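Local coordinates for protein CTP:phosphocholine Cytidylyltransferase (Streptococcus pneumoniae, PDB 1JYK) that probably catalyses transfer of a cytidylyl group from CTP to phosphocholine, giving CDP-choline and pyrophosphate, at residues L113-L118 against K192-I197. Residues are numbered along the deposited sequence; the frame is centred on the assembly and turned at random.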
loop_
_atom_site.group_PDB
_atom_site.type_symbol
_atom_site.label_atom_id
_atom_site.label_comp_id
_atom_site.label_asym_id
_atom_site.label_seq_id
_atom_site.Cartn_x
_atom_site.Cartn_y
_atom_site.Cartn_z
ATOM N N LEU A 113 11.128 0.889 8.506
ATOM C CA LEU A 113 12.413 0.943 7.811
ATOM C C LEU A 113 12.593 2.168 6.913
ATOM O O LEU A 113 13.718 2.569 6.638
ATOM C CB LEU A 113 12.612 -0.339 6.997
ATOM C CG LEU A 113 12.745 -1.601 7.856
ATOM C CD1 LEU A 113 12.564 -2.841 6.994
ATOM C CD2 LEU A 113 14.107 -1.613 8.537
ATOM N N VAL A 114 11.495 2.767 6.462
ATOM C CA VAL A 114 11.583 3.952 5.610
ATOM C C VAL A 114 10.740 5.096 6.166
ATOM O O VAL A 114 10.308 5.981 5.426
ATOM C CB VAL A 114 11.113 3.640 4.157
ATOM C CG1 VAL A 114 12.102 2.704 3.483
ATOM C CG2 VAL A 114 9.721 3.013 4.174
ATOM N N LYS A 115 10.535 5.092 7.481
ATOM C CA LYS A 115 9.709 6.108 8.116
ATOM C C LYS A 115 10.072 7.541 7.769
ATOM O O LYS A 115 9.188 8.384 7.613
ATOM C CB LYS A 115 9.713 5.926 9.638
ATOM C CG LYS A 115 11.044 6.197 10.324
ATOM C CD LYS A 115 11.022 5.629 11.739
ATOM C CE LYS A 115 12.324 5.896 12.473
ATOM N NZ LYS A 115 12.319 7.240 13.096
ATOM N N GLU A 116 11.358 7.830 7.633
ATOM C CA GLU A 116 11.756 9.197 7.323
ATOM C C GLU A 116 11.457 9.587 5.872
ATOM O O GLU A 116 11.646 10.735 5.479
ATOM C CB GLU A 116 13.240 9.396 7.646
ATOM C CG GLU A 116 13.631 8.986 9.086
ATOM C CD GLU A 116 12.809 9.685 10.184
ATOM O OE1 GLU A 116 12.341 10.823 9.967
ATOM O OE2 GLU A 116 12.632 9.097 11.273
ATOM N N GLU A 117 10.973 8.634 5.084
ATOM C CA GLU A 117 10.640 8.885 3.684
ATOM C C GLU A 117 9.135 9.053 3.500
ATOM O O GLU A 117 8.664 9.315 2.396
ATOM C CB GLU A 117 11.109 7.713 2.823
ATOM C CG GLU A 117 12.575 7.381 2.981
ATOM C CD GLU A 117 13.450 8.167 2.024
ATOM O OE1 GLU A 117 12.911 8.996 1.258
ATOM O OE2 GLU A 117 14.680 7.952 2.031
ATOM N N LEU A 118 8.381 8.902 4.582
ATOM C CA LEU A 118 6.930 8.996 4.510
ATOM C C LEU A 118 6.366 10.319 3.996
ATOM O O LEU A 118 5.384 10.326 3.246
ATOM C CB LEU A 118 6.318 8.673 5.874
ATOM C CG LEU A 118 4.800 8.452 5.886
ATOM C CD1 LEU A 118 4.399 7.380 4.876
ATOM C CD2 LEU A 118 4.382 8.044 7.286
ATOM N N LYS A 192 3.640 13.440 12.236
ATOM C CA LYS A 192 2.896 12.915 13.375
ATOM C C LYS A 192 2.958 11.395 13.380
ATOM O O LYS A 192 3.174 10.778 14.419
ATOM C CB LYS A 192 1.434 13.368 13.317
ATOM C CG LYS A 192 1.247 14.855 13.569
ATOM C CD LYS A 192 -0.212 15.193 13.813
ATOM C CE LYS A 192 -0.356 16.205 14.933
ATOM N NZ LYS A 192 -1.725 16.781 14.974
ATOM N N ILE A 193 2.766 10.790 12.215
ATOM C CA ILE A 193 2.799 9.339 12.117
ATOM C C ILE A 193 4.173 8.763 12.506
ATOM O O ILE A 193 4.247 7.705 13.132
ATOM C CB ILE A 193 2.411 8.882 10.690
ATOM C CG1 ILE A 193 0.913 9.097 10.483
ATOM C CG2 ILE A 193 2.762 7.408 10.478
ATOM C CD1 ILE A 193 0.481 9.095 9.019
ATOM N N VAL A 194 5.257 9.452 12.152
ATOM C CA VAL A 194 6.586 8.947 12.491
ATOM C C VAL A 194 6.759 8.927 14.010
ATOM O O VAL A 194 7.347 7.997 14.567
ATOM C CB VAL A 194 7.713 9.798 11.849
ATOM C CG1 VAL A 194 9.067 9.398 12.431
ATOM C CG2 VAL A 194 7.718 9.601 10.331
ATOM N N SER A 195 6.238 9.948 14.678
ATOM C CA SER A 195 6.338 10.003 16.128
ATOM C C SER A 195 5.556 8.831 16.733
ATOM O O SER A 195 5.984 8.228 17.724
ATOM C CB SER A 195 5.805 11.342 16.642
ATOM O OG SER A 195 4.391 11.336 16.709
ATOM N N PHE A 196 4.414 8.501 16.133
ATOM C CA PHE A 196 3.602 7.384 16.610
ATOM C C PHE A 196 4.351 6.081 16.344
ATOM O O PHE A 196 4.293 5.138 17.140
ATOM C CB PHE A 196 2.251 7.336 15.882
ATOM C CG PHE A 196 1.414 8.567 16.064
ATOM C CD1 PHE A 196 0.530 8.970 15.068
ATOM C CD2 PHE A 196 1.510 9.334 17.225
ATOM C CE1 PHE A 196 -0.249 10.119 15.221
ATOM C CE2 PHE A 196 0.739 10.483 17.389
ATOM C CZ PHE A 196 -0.142 10.877 16.382
ATOM N N ILE A 197 5.051 6.037 15.215
ATOM C CA ILE A 197 5.818 4.857 14.834
ATOM C C ILE A 197 6.966 4.653 15.823
ATOM O O ILE A 197 7.174 3.543 16.318
ATOM C CB ILE A 197 6.397 5.005 13.404
ATOM C CG1 ILE A 197 5.284 4.779 12.370
ATOM C CG2 ILE A 197 7.558 4.032 13.206
ATOM C CD1 ILE A 197 5.676 5.132 10.943
#
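Val194 projects from helix 187-201 against the turn at Lys115 and Glu116, and its two methyls meet quite different surroundings. CG2 rests on the backbone in van der Waals contact, 3.3 Å from Lys115 O, a carbonyl that accepts the N-H of Leu118 within the turn. CG1, placed anti to the backbone N (chi1 170°), reaches instead to a pair of charged groups, 3.8 Å from Glu116 OE2 and 4.0 Å from Lys115 NZ. Both of those side chains run across the valine at about a right angle. The CB of Glu116 points away from the helix, but a bend at chi2 (-55°) carries the carboxylate back to it. There OE2 receives Lys115 NZ at 2.6 Å, nearly in line with its C-O bond, in a salt bridge between neighbouring residues. The aliphatic part of the lysine passes Ile197, CD to CG2 4.1 Å; NZ also pairs with Asp198, so two carboxylates, one from each side of the interface, hold the ammonium and probably stabilise its charge. At Ile193, next to Val194 and one turn before Ile197, the contact is wholly apolar. Leu118 CD2 abuts Ile193 CG2 at 3.6 Å, the two buried side chains crossing roughly perpendicularly, while Leu111 and Val215 extend the apolar surroundings. Ile193, Val194 and Ile197 thus present one i, i+1, i+4 face of the helix to the loop between helix 108-112 and strand 121-125, a partly buried helix-to-loop contact within the mixed alpha/beta fold of the nucleotidyltransferase family.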